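PDB 5T1X: mannose-specific lectin 2 chain 1 from Colocasia esculenta, which binds mannose as a GNA-related, bulb-type lectin and agglutinates rabbit erythrocytes, working as a heterotetramer of two kinds of chain. Local coordinates for residues Phe23-Leu35 with Asn43-Leu55. Residues are numbered along the deposited sequence; the frame is centred on the assembly and turned at random.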
# COMPACT_ATOMS: atom_id res chain seq x y z
N PHE A 23 7.97 1.65 -14.27
CA PHE A 23 6.52 1.58 -14.43
C PHE A 23 5.89 2.90 -14.03
O PHE A 23 6.11 3.39 -12.91
CB PHE A 23 5.96 0.40 -13.64
CG PHE A 23 6.65 -0.88 -14.07
CD1 PHE A 23 6.38 -1.46 -15.31
CD2 PHE A 23 7.61 -1.48 -13.27
CE1 PHE A 23 7.03 -2.62 -15.72
CE2 PHE A 23 8.27 -2.64 -13.68
CZ PHE A 23 7.97 -3.21 -14.90
N ASP A 24 5.18 3.52 -14.99
CA ASP A 24 4.61 4.85 -14.86
C ASP A 24 3.12 4.88 -15.22
O ASP A 24 2.76 4.78 -16.40
CB ASP A 24 5.41 5.81 -15.77
CG ASP A 24 5.14 7.29 -15.59
OD1 ASP A 24 4.35 7.64 -14.69
OD2 ASP A 24 5.74 8.10 -16.34
N LEU A 25 2.27 5.06 -14.20
CA LEU A 25 0.82 5.16 -14.37
C LEU A 25 0.46 6.61 -14.56
O LEU A 25 0.73 7.43 -13.68
CB LEU A 25 0.07 4.56 -13.16
CG LEU A 25 -1.46 4.57 -13.26
CD1 LEU A 25 -1.98 3.42 -14.15
CD2 LEU A 25 -2.08 4.51 -11.89
N VAL A 26 -0.12 6.95 -15.72
CA VAL A 26 -0.46 8.34 -16.03
C VAL A 26 -1.97 8.50 -16.30
O VAL A 26 -2.54 7.80 -17.15
CB VAL A 26 0.37 8.89 -17.22
CG1 VAL A 26 0.19 10.40 -17.37
CG2 VAL A 26 1.86 8.55 -17.08
N MET A 27 -2.62 9.43 -15.56
CA MET A 27 -4.01 9.81 -15.80
C MET A 27 -3.91 10.93 -16.81
O MET A 27 -3.62 12.06 -16.45
CB MET A 27 -4.71 10.22 -14.48
CG MET A 27 -6.14 10.75 -14.67
SD MET A 27 -7.33 9.49 -15.19
CE MET A 27 -7.39 9.81 -16.95
N GLN A 28 -4.03 10.60 -18.09
CA GLN A 28 -3.74 11.57 -19.15
C GLN A 28 -4.84 12.59 -19.41
O GLN A 28 -6.00 12.36 -19.07
CB GLN A 28 -3.38 10.86 -20.45
CG GLN A 28 -2.17 9.96 -20.28
CD GLN A 28 -1.76 9.20 -21.52
OE1 GLN A 28 -0.63 8.75 -21.61
NE2 GLN A 28 -2.66 9.01 -22.48
N ASN A 29 -4.45 13.73 -20.05
CA ASN A 29 -5.34 14.83 -20.43
C ASN A 29 -6.34 14.39 -21.52
O ASN A 29 -7.38 15.04 -21.67
CB ASN A 29 -4.56 16.08 -20.87
CG ASN A 29 -3.51 15.86 -21.93
OD1 ASN A 29 -3.79 15.45 -23.06
ND2 ASN A 29 -2.27 16.21 -21.61
N ASP A 30 -6.05 13.27 -22.22
CA ASP A 30 -6.95 12.70 -23.23
C ASP A 30 -7.91 11.67 -22.58
O ASP A 30 -8.52 10.88 -23.28
CB ASP A 30 -6.15 12.10 -24.42
CG ASP A 30 -5.40 10.79 -24.18
OD1 ASP A 30 -5.30 10.36 -23.01
OD2 ASP A 30 -4.91 10.20 -25.17
N CYS A 31 -8.00 11.67 -21.22
CA CYS A 31 -8.87 10.81 -20.39
C CYS A 31 -8.45 9.32 -20.42
O CYS A 31 -9.18 8.49 -19.87
CB CYS A 31 -10.34 10.98 -20.76
SG CYS A 31 -11.47 10.86 -19.34
N ASN A 32 -7.29 8.98 -21.02
CA ASN A 32 -6.81 7.59 -21.02
C ASN A 32 -5.89 7.36 -19.82
O ASN A 32 -5.01 8.17 -19.56
CB ASN A 32 -6.08 7.23 -22.32
CG ASN A 32 -5.97 5.74 -22.60
OD1 ASN A 32 -6.60 4.90 -21.96
ND2 ASN A 32 -5.20 5.38 -23.62
N LEU A 33 -6.12 6.28 -19.06
CA LEU A 33 -5.26 5.92 -17.93
C LEU A 33 -4.33 4.84 -18.43
O LEU A 33 -4.79 3.76 -18.80
CB LEU A 33 -6.11 5.46 -16.72
CG LEU A 33 -5.32 5.01 -15.48
CD1 LEU A 33 -4.66 6.19 -14.79
CD2 LEU A 33 -6.21 4.25 -14.52
N VAL A 34 -3.03 5.15 -18.54
CA VAL A 34 -2.08 4.21 -19.14
C VAL A 34 -0.98 3.83 -18.16
O VAL A 34 -0.40 4.70 -17.49
CB VAL A 34 -1.48 4.76 -20.46
CG1 VAL A 34 -0.57 3.73 -21.14
CG2 VAL A 34 -2.58 5.21 -21.43
N LEU A 35 -0.66 2.53 -18.11
CA LEU A 35 0.43 2.04 -17.28
C LEU A 35 1.61 1.77 -18.20
O LEU A 35 1.71 0.69 -18.79
CB LEU A 35 0.00 0.80 -16.47
CG LEU A 35 1.02 0.26 -15.45
CD1 LEU A 35 1.49 1.35 -14.50
CD2 LEU A 35 0.43 -0.88 -14.65
N ASN A 43 -8.25 2.35 -21.96
CA ASN A 43 -8.73 2.45 -23.35
C ASN A 43 -9.90 3.45 -23.44
O ASN A 43 -10.94 3.16 -24.05
CB ASN A 43 -9.10 1.06 -23.91
CG ASN A 43 -9.13 0.94 -25.42
OD1 ASN A 43 -9.14 1.92 -26.17
ND2 ASN A 43 -9.18 -0.30 -25.90
N THR A 44 -9.72 4.63 -22.83
CA THR A 44 -10.73 5.70 -22.78
C THR A 44 -10.17 7.01 -23.38
O THR A 44 -10.51 8.10 -22.91
CB THR A 44 -11.23 5.88 -21.33
OG1 THR A 44 -10.12 5.99 -20.44
CG2 THR A 44 -12.14 4.74 -20.88
N ALA A 45 -9.31 6.89 -24.41
CA ALA A 45 -8.69 8.04 -25.08
C ALA A 45 -9.75 8.88 -25.81
O ALA A 45 -10.59 8.33 -26.52
CB ALA A 45 -7.61 7.57 -26.05
N ASN A 46 -9.72 10.21 -25.58
CA ASN A 46 -10.58 11.29 -26.10
C ASN A 46 -12.03 11.19 -25.56
O ASN A 46 -12.94 11.81 -26.12
CB ASN A 46 -10.57 11.34 -27.64
CG ASN A 46 -9.17 11.34 -28.23
OD1 ASN A 46 -8.73 10.35 -28.82
ND2 ASN A 46 -8.43 12.42 -28.03
N ASN A 47 -12.24 10.49 -24.42
CA ASN A 47 -13.57 10.33 -23.83
C ASN A 47 -13.95 11.46 -22.85
O ASN A 47 -15.06 11.44 -22.30
CB ASN A 47 -13.70 8.97 -23.14
CG ASN A 47 -13.64 7.77 -24.06
OD1 ASN A 47 -13.13 7.83 -25.18
ND2 ASN A 47 -14.14 6.64 -23.60
N GLY A 48 -13.05 12.43 -22.66
CA GLY A 48 -13.30 13.56 -21.77
C GLY A 48 -12.15 14.52 -21.57
O GLY A 48 -11.02 14.26 -21.99
N ARG A 49 -12.45 15.65 -20.90
CA ARG A 49 -11.51 16.71 -20.57
C ARG A 49 -11.40 16.88 -19.05
O ARG A 49 -12.40 16.70 -18.35
CB ARG A 49 -11.94 18.03 -21.22
N ASP A 50 -10.19 17.22 -18.56
CA ASP A 50 -9.87 17.42 -17.14
C ASP A 50 -10.26 16.17 -16.30
O ASP A 50 -10.86 16.30 -15.23
CB ASP A 50 -10.54 18.71 -16.59
CG ASP A 50 -10.15 19.97 -17.33
OD1 ASP A 50 -11.01 20.52 -18.06
OD2 ASP A 50 -8.99 20.41 -17.20
N CYS A 51 -9.90 14.97 -16.81
CA CYS A 51 -10.21 13.68 -16.17
C CYS A 51 -9.34 13.40 -14.97
O CYS A 51 -8.16 13.76 -14.94
CB CYS A 51 -10.15 12.54 -17.18
SG CYS A 51 -11.34 12.71 -18.53
N LYS A 52 -9.93 12.73 -13.97
CA LYS A 52 -9.29 12.39 -12.69
C LYS A 52 -9.57 10.95 -12.30
O LYS A 52 -10.63 10.42 -12.62
CB LYS A 52 -9.83 13.33 -11.59
CG LYS A 52 -9.49 14.82 -11.78
CD LYS A 52 -10.45 15.71 -11.00
CE LYS A 52 -10.14 17.19 -11.15
NZ LYS A 52 -10.42 17.68 -12.52
N LEU A 53 -8.63 10.34 -11.56
CA LEU A 53 -8.76 8.98 -11.05
C LEU A 53 -9.04 9.02 -9.56
O LEU A 53 -8.36 9.74 -8.83
CB LEU A 53 -7.48 8.16 -11.34
CG LEU A 53 -7.47 6.69 -10.89
CD1 LEU A 53 -8.47 5.84 -11.68
CD2 LEU A 53 -6.08 6.10 -11.03
N THR A 54 -10.07 8.29 -9.13
CA THR A 54 -10.44 8.19 -7.72
C THR A 54 -10.62 6.71 -7.35
O THR A 54 -10.69 5.84 -8.22
CB THR A 54 -11.69 9.02 -7.38
OG1 THR A 54 -12.77 8.64 -8.23
CG2 THR A 54 -11.45 10.53 -7.42
N LEU A 55 -10.69 6.45 -6.05
CA LEU A 55 -10.88 5.10 -5.53
C LEU A 55 -12.01 5.17 -4.52
O LEU A 55 -11.92 5.94 -3.56
CB LEU A 55 -9.56 4.59 -4.91
CG LEU A 55 -9.54 3.18 -4.29
CD1 LEU A 55 -9.77 2.10 -5.33
CD2 LEU A 55 -8.20 2.94 -3.61
O HOH W 1 -8.92 14.72 -19.43
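Cys-31 and Cys-51 are joined by a disulfide, SG to SG 2.0 Å, with a torsion of -98° about the S-S bond. It ties the last residue of the 28-31 turn to the residue just before strand 52-55. CB of Cys-31 also lies 3.6 Å from O of Gly-48.

Hydrogen bonds from Asn-43, Thr-44 and Asn-46 reach the end of this turn and Asn-32 after it. N of Asn-46 donates to O of Asp-30 at 2.7 Å, in the carbonyl plane. OG1 of Thr-44 lies between its own N and carbonyl carbon (chi1 50°) and donates to O of Cys-31 at 2.7 Å. N of Thr-44 meets OD1 of Asn-32 at 3.3 Å from above the amide plane, and N of Asn-43 makes a weak bond to the same OD1. ND2 of Asn-32 is bound to Gln-41. A water bridges O of Asn-29 and N of Cys-51.

Within residues 28-32, OD1 of Asp-30 accepts from N of Asn-32, an Asx turn, and from NE2 of Gln-28 on the opposite carboxylate face.

Apolar side chains meet between strands 23-27 and 33-35 and strand 52-55. The bent side chain of Met-27 runs along the Cys-51 to Leu-53 backbone, its CE 3.9 Å from CB of Cys-51. Leu-33 crosses Leu-53 at about a right angle, CD2 to CD2 4.0 Å. Ile-63 of strand 61-64 touches both leucines.

Residues Gln-28 to Asn-32 bind mannose; the disulfide and the 43-47 loop probably help hold in shape this carbohydrate-binding motif of a bulb-type lectin domain.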